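Local coordinates for uncharacterized protein (PDB 5K04) that forms the helical auxiliary subunit of the NatB N-terminal acetyltransferase complex and probably supports its catalytic subunit without catalysing itself, at residues F618-L621 and K622-T626; S635-N638 and Y639-N643. All coordinates share one frame; numbering follows the deposited sequence.

Interaction 1: residues F618-L621 and K622-T626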
ATOM      1  N   PHE A 618      28.637  13.361  -7.284  1.00 45.37           N
ATOM      2  CA  PHE A 618      29.293  12.517  -8.276  1.00 43.69           C
ATOM      3  C   PHE A 618      30.796  12.773  -8.309  1.00 45.50           C
ATOM      4  O   PHE A 618      31.599  11.833  -8.301  1.00 37.97           O
ATOM      5  CB  PHE A 618      28.664  12.747  -9.658  1.00 41.91           C
ATOM      6  CG  PHE A 618      29.341  11.976 -10.769  1.00 39.62           C
ATOM      7  CD1 PHE A 618      29.031  10.640 -11.001  1.00 35.89           C
ATOM      8  CD2 PHE A 618      30.304  12.579 -11.563  1.00 42.69           C
ATOM      9  CE1 PHE A 618      29.653   9.919 -12.018  1.00 37.79           C
ATOM     10  CE2 PHE A 618      30.935  11.873 -12.581  1.00 49.92           C
ATOM     11  CZ  PHE A 618      30.603  10.531 -12.809  1.00 46.32           C
ATOM     12  N   ASN A 619      31.195  14.048  -8.344  1.00 50.79           N
ATOM     13  CA  ASN A 619      32.615  14.380  -8.352  1.00 48.93           C
ATOM     14  C   ASN A 619      33.297  13.907  -7.079  1.00 46.70           C
ATOM     15  O   ASN A 619      34.462  13.477  -7.108  1.00 33.10           O
ATOM     16  CB  ASN A 619      32.795  15.891  -8.529  1.00 47.30           C
ATOM     17  CG  ASN A 619      32.426  16.359  -9.928  1.00 39.44           C
ATOM     18  OD1 ASN A 619      31.591  15.752 -10.594  1.00 31.98           O
ATOM     19  ND2 ASN A 619      33.082  17.413 -10.390  1.00 48.74           N
ATOM     20  N   LEU A 620      32.584  13.987  -5.950  1.00 46.72           N
ATOM     21  CA  LEU A 620      33.159  13.609  -4.665  1.00 44.00           C
ATOM     22  C   LEU A 620      33.433  12.115  -4.613  1.00 43.05           C
ATOM     23  O   LEU A 620      34.492  11.683  -4.140  1.00 34.18           O
ATOM     24  CB  LEU A 620      32.214  14.023  -3.537  1.00 45.59           C
ATOM     25  CG  LEU A 620      32.604  13.588  -2.119  1.00 49.82           C
ATOM     26  CD1 LEU A 620      33.961  14.185  -1.725  1.00 41.53           C
ATOM     27  CD2 LEU A 620      31.519  13.954  -1.105  1.00 46.87           C
ATOM     28  N   LEU A 621      32.491  11.311  -5.112  1.00 44.17           N
ATOM     29  CA  LEU A 621      32.617   9.864  -5.038  1.00 42.40           C
ATOM     30  C   LEU A 621      33.636   9.347  -6.043  1.00 35.45           C
ATOM     31  O   LEU A 621      34.393   8.422  -5.738  1.00 33.15           O
ATOM     32  CB  LEU A 621      31.247   9.228  -5.264  1.00 46.75           C
ATOM     33  CG  LEU A 621      30.189   9.707  -4.260  1.00 45.11           C
ATOM     34  CD1 LEU A 621      28.790   9.333  -4.715  1.00 44.06           C
ATOM     35  CD2 LEU A 621      30.463   9.128  -2.879  1.00 45.40           C
ATOM     36  N   LYS A 622      33.671   9.947  -7.241  1.00 49.68           N
ATOM     37  CA  LYS A 622      34.631   9.545  -8.268  1.00 54.59           C
ATOM     38  C   LYS A 622      36.066   9.755  -7.793  1.00 51.62           C
ATOM     39  O   LYS A 622      36.942   8.912  -8.021  1.00 40.72           O
ATOM     40  CB  LYS A 622      34.364  10.324  -9.563  1.00 51.05           C
ATOM     41  CG  LYS A 622      33.773   9.476 -10.693  1.00 55.08           C
ATOM     42  CD  LYS A 622      33.951  10.131 -12.056  1.00 58.57           C
ATOM     43  CE  LYS A 622      34.917   9.383 -12.958  1.00 55.20           C
ATOM     44  NZ  LYS A 622      34.268   8.315 -13.765  1.00 62.00           N
ATOM     45  N   ILE A 623      36.308  10.868  -7.102  1.00 54.96           N
ATOM     46  CA  ILE A 623      37.636  11.231  -6.626  1.00 55.88           C
ATOM     47  C   ILE A 623      38.071  10.362  -5.453  1.00 49.73           C
ATOM     48  O   ILE A 623      39.262  10.072  -5.297  1.00 44.25           O
ATOM     49  CB  ILE A 623      37.602  12.721  -6.257  1.00 62.59           C
ATOM     50  CG1 ILE A 623      37.824  13.592  -7.481  1.00 67.23           C
ATOM     51  CG2 ILE A 623      38.548  13.053  -5.169  1.00 67.00           C
ATOM     52  CD1 ILE A 623      37.336  14.984  -7.222  1.00 78.50           C
ATOM     53  N   THR A 624      37.131   9.926  -4.620  1.00 50.52           N
ATOM     54  CA  THR A 624      37.451   9.132  -3.436  1.00 48.88           C
ATOM     55  C   THR A 624      37.310   7.627  -3.635  1.00 46.65           C
ATOM     56  O   THR A 624      37.998   6.867  -2.951  1.00 41.09           O
ATOM     57  CB  THR A 624      36.557   9.553  -2.271  1.00 47.95           C
ATOM     58  OG1 THR A 624      35.182   9.439  -2.665  1.00 33.42           O
ATOM     59  CG2 THR A 624      36.865  10.998  -1.877  1.00 49.89           C
ATOM     60  N   LYS A 625      36.462   7.172  -4.558  1.00 45.78           N
ATOM     61  CA  LYS A 625      36.104   5.760  -4.631  1.00 48.56           C
ATOM     62  C   LYS A 625      36.487   5.114  -5.960  1.00 52.45           C
ATOM     63  O   LYS A 625      36.119   3.957  -6.202  1.00 50.93           O
ATOM     64  CB  LYS A 625      34.597   5.584  -4.380  1.00 46.65           C
ATOM     65  CG  LYS A 625      34.080   6.244  -3.099  1.00 45.87           C
ATOM     66  CD  LYS A 625      34.646   5.558  -1.870  1.00 54.07           C
ATOM     67  CE  LYS A 625      34.348   4.069  -1.898  1.00 51.16           C
ATOM     68  NZ  LYS A 625      34.796   3.399  -0.661  1.00 54.49           N
ATOM     69  N   THR A 626      37.195   5.827  -6.833  1.00 53.97           N
ATOM     70  CA  THR A 626      37.683   5.249  -8.074  1.00 52.39           C
ATOM     71  C   THR A 626      39.137   5.632  -8.275  1.00 52.86           C
ATOM     72  O   THR A 626      39.656   6.564  -7.661  1.00 44.11           O
ATOM     73  CB  THR A 626      36.868   5.688  -9.306  1.00 48.74           C
ATOM     74  OG1 THR A 626      37.086   7.080  -9.576  1.00 36.38           O
ATOM     75  CG2 THR A 626      35.396   5.438  -9.070  1.00 52.05           C
TER
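Lys622 N donates to Phe618 O at 3.0 Å and Ile623 N to Asn619 O at 3.2 Å, successive i to i+4 bonds near the C-terminal end of the alpha-helix 608-625. Lys625 N continues the i to i+4 series, closing on Leu621 O at 2.7 Å. On the side that faces helix 591-601, Phe618 and Lys622, one turn apart, run alongside each other. Chi1 of 176° sets the Phe618 ring beside the carbonyl carbon, leaning a little toward Lys622. Lys622 CG lies over one face of the ring, and CD comes down by its rim, 3.5 Å from both CE2 and CZ of Phe618. Leu594, Phe597 and Asn598 of helix 591-601 pack against the same pair. Lys625 bends at chi2 and chi3, and its NZ bonds to the carbonyl oxygens of Glu586 and Val584. Leu620 and Thr624 instead face helices 661-682 and 686-695, where a buried hydroxyl has to be satisfied. Thr624 turns OG1 back between its own N and carbonyl carbon (chi1 56°), so Leu620 O accepts twice from one residue: Thr624 N and Thr624 OG1 arrive from opposite faces of the carbonyl plane, the hydroxyl at 2.8 Å.

Interaction 2: residues S635-N638 and Y639-N643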
ATOM      1  N   SER A 635      40.261  17.856 -12.430  1.00 57.78           N
ATOM      2  CA  SER A 635      39.089  18.489 -13.034  1.00 58.13           C
ATOM      3  C   SER A 635      37.867  18.337 -12.137  1.00 48.97           C
ATOM      4  O   SER A 635      37.218  19.325 -11.783  1.00 43.16           O
ATOM      5  CB  SER A 635      38.815  17.923 -14.428  1.00 51.60           C
ATOM      6  OG  SER A 635      38.634  16.523 -14.376  1.00 62.04           O
ATOM      7  N   LEU A 636      37.547  17.100 -11.751  1.00 47.23           N
ATOM      8  CA  LEU A 636      36.423  16.877 -10.844  1.00 45.30           C
ATOM      9  C   LEU A 636      36.601  17.638  -9.531  1.00 48.21           C
ATOM     10  O   LEU A 636      35.632  18.173  -8.974  1.00 34.70           O
ATOM     11  CB  LEU A 636      36.269  15.380 -10.591  1.00 41.19           C
ATOM     12  CG  LEU A 636      35.940  14.618 -11.878  1.00 47.83           C
ATOM     13  CD1 LEU A 636      35.988  13.118 -11.677  1.00 50.17           C
ATOM     14  CD2 LEU A 636      34.576  15.065 -12.398  1.00 40.32           C
ATOM     15  N   TYR A 637      37.837  17.720  -9.030  1.00 55.37           N
ATOM     16  CA  TYR A 637      38.043  18.374  -7.745  1.00 54.90           C
ATOM     17  C   TYR A 637      37.949  19.892  -7.855  1.00 49.19           C
ATOM     18  O   TYR A 637      37.480  20.548  -6.914  1.00 36.03           O
ATOM     19  CB  TYR A 637      39.386  17.952  -7.150  1.00 51.04           C
ATOM     20  CG  TYR A 637      39.916  18.922  -6.130  1.00 47.70           C
ATOM     21  CD1 TYR A 637      39.312  19.040  -4.888  1.00 47.23           C
ATOM     22  CD2 TYR A 637      41.007  19.739  -6.417  1.00 47.98           C
ATOM     23  CE1 TYR A 637      39.774  19.935  -3.956  1.00 50.09           C
ATOM     24  CE2 TYR A 637      41.487  20.648  -5.478  1.00 47.58           C
ATOM     25  CZ  TYR A 637      40.864  20.729  -4.246  1.00 45.61           C
ATOM     26  OH  TYR A 637      41.299  21.599  -3.284  1.00 38.92           O
ATOM     27  N   ASN A 638      38.393  20.459  -8.988  1.00 46.74           N
ATOM     28  CA  ASN A 638      38.290  21.903  -9.196  1.00 48.69           C
ATOM     29  C   ASN A 638      36.835  22.365  -9.149  1.00 50.18           C
ATOM     30  O   ASN A 638      36.533  23.430  -8.599  1.00 36.27           O
ATOM     31  CB  ASN A 638      38.922  22.303 -10.537  1.00 55.38           C
ATOM     32  CG  ASN A 638      40.447  22.500 -10.459  1.00 63.33           C
ATOM     33  OD1 ASN A 638      41.040  22.588  -9.381  1.00 56.09           O
ATOM     34  ND2 ASN A 638      41.076  22.576 -11.622  1.00 74.22           N
ATOM     35  N   TYR A 639      35.917  21.569  -9.711  1.00 49.26           N
ATOM     36  CA  TYR A 639      34.511  21.954  -9.676  1.00 44.92           C
ATOM     37  C   TYR A 639      33.981  21.984  -8.245  1.00 40.17           C
ATOM     38  O   TYR A 639      33.211  22.880  -7.883  1.00 33.61           O
ATOM     39  CB  TYR A 639      33.684  21.017 -10.553  1.00 37.05           C
ATOM     40  CG  TYR A 639      32.269  21.525 -10.768  1.00 48.49           C
ATOM     41  CD1 TYR A 639      31.239  21.193  -9.886  1.00 47.24           C
ATOM     42  CD2 TYR A 639      31.959  22.331 -11.862  1.00 47.52           C
ATOM     43  CE1 TYR A 639      29.942  21.660 -10.086  1.00 49.84           C
ATOM     44  CE2 TYR A 639      30.672  22.803 -12.072  1.00 47.95           C
ATOM     45  CZ  TYR A 639      29.667  22.472 -11.184  1.00 52.71           C
ATOM     46  OH  TYR A 639      28.388  22.938 -11.398  1.00 42.16           O
ATOM     47  N   LEU A 640      34.391  21.018  -7.414  1.00 52.98           N
ATOM     48  CA  LEU A 640      34.037  21.057  -5.992  1.00 50.35           C
ATOM     49  C   LEU A 640      34.626  22.293  -5.318  1.00 45.21           C
ATOM     50  O   LEU A 640      33.962  22.952  -4.513  1.00 33.94           O
ATOM     51  CB  LEU A 640      34.520  19.786  -5.286  1.00 42.57           C
ATOM     52  CG  LEU A 640      33.809  18.464  -5.621  1.00 43.81           C
ATOM     53  CD1 LEU A 640      34.751  17.275  -5.445  1.00 43.80           C
ATOM     54  CD2 LEU A 640      32.581  18.265  -4.743  1.00 41.68           C
ATOM     55  N   GLN A 641      35.866  22.638  -5.666  1.00 52.10           N
ATOM     56  CA  GLN A 641      36.536  23.769  -5.032  1.00 57.90           C
ATOM     57  C   GLN A 641      35.837  25.088  -5.357  1.00 53.00           C
ATOM     58  O   GLN A 641      35.678  25.947  -4.483  1.00 35.63           O
ATOM     59  CB  GLN A 641      38.002  23.793  -5.475  1.00 63.80           C
ATOM     60  CG  GLN A 641      38.838  24.931  -4.913  1.00 81.40           C
ATOM     61  CD  GLN A 641      40.335  24.635  -4.961  1.00 90.98           C
ATOM     62  OE1 GLN A 641      40.792  23.772  -5.715  1.00 89.13           O
ATOM     63  NE2 GLN A 641      41.101  25.345  -4.141  1.00 94.30           N
ATOM     64  N   LYS A 642      35.404  25.262  -6.609  1.00 49.01           N
ATOM     65  CA  LYS A 642      34.794  26.520  -7.014  1.00 48.91           C
ATOM     66  C   LYS A 642      33.423  26.719  -6.369  1.00 49.64           C
ATOM     67  O   LYS A 642      33.012  27.861  -6.138  1.00 39.05           O
ATOM     68  CB  LYS A 642      34.674  26.561  -8.538  1.00 55.65           C
ATOM     69  CG  LYS A 642      35.550  27.591  -9.229  1.00 81.05           C
ATOM     70  CD  LYS A 642      37.039  27.212  -9.251  1.00 91.99           C
ATOM     71  CE  LYS A 642      37.886  28.316  -9.906  1.00 96.42           C
ATOM     72  NZ  LYS A 642      39.363  28.080  -9.808  1.00100.33           N
ATOM     73  N   ASN A 643      32.710  25.628  -6.060  1.00 41.99           N
ATOM     74  CA  ASN A 643      31.302  25.696  -5.699  1.00 41.65           C
ATOM     75  C   ASN A 643      30.999  25.332  -4.248  1.00 42.74           C
ATOM     76  O   ASN A 643      29.865  25.542  -3.803  1.00 31.71           O
ATOM     77  CB  ASN A 643      30.494  24.792  -6.639  1.00 44.19           C
ATOM     78  CG  ASN A 643      30.391  25.367  -8.060  1.00 47.84           C
ATOM     79  OD1 ASN A 643      29.909  26.486  -8.265  1.00 40.76           O
ATOM     80  ND2 ASN A 643      30.871  24.603  -9.041  1.00 48.46           N
TER
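Tyr639 N reaches Ser635 O by a weak bond of 3.3 Å, one turn back along the alpha-helix 630-643. The Tyr639 ring stands out from the helix. Leu640 is next: its N makes another weak i to i+4 bond, to Leu636 O, and its CD1 leans over that same oxygen at 3.7 Å. At Gln641 the series tightens, N to Tyr637 O being 2.9 Å. Its CG stands opposite the backbone N (chi1 179°) and the chain runs out extended, which brings the amide to the Tyr637 ring. The amide slants across the ring, their planes 48° apart, with Gln641 OE1 3.2 Å from Tyr637 CE2. Gln641 also runs alongside Asn638, their amide planes turned 48° apart. Lys642 N bonds to Asn638 O, while its side chain bends at chi2 and keeps its CB and CD near that oxygen. Asn643, in the last turn, folds back: ND2 donates to Tyr639 O at 3.1 Å and also lies 3.2 Å above the plane of the Tyr639 ring, over its centre. Lys615 of helix 608-625 adds a cation-pi contact to this ring. Asn638 and Lys642 are exposed, whereas Tyr637 packs on Gln690 and Leu691, and Leu640 on Leu691, of helix 686-695, with Ile623 of helix 608-625 also touching Tyr637.

In the fold
Interaction 1 precedes interaction 2 in the chain, on helices 608-625 and 630-643, which follow one another; their centres are about 12 Å apart. The two contacts meet directly. Asn619 ND2 lies 3.0 Å from Leu636 O, a probable hydrogen bond to a carbonyl whose i to i+4 bond within its own helix is weak. Ile623 CD1 packs 3.6 Å from Leu636 CB, and Lys622 CD lies equally near Leu636 CD1. Helix 686-695 packs on both helices, joining them; the centres of the contacts lie about 32 and 38 Å from the chain's centre, on the same side. No other chain of the assembly touches either contact, so both belong to the subunit's own architecture.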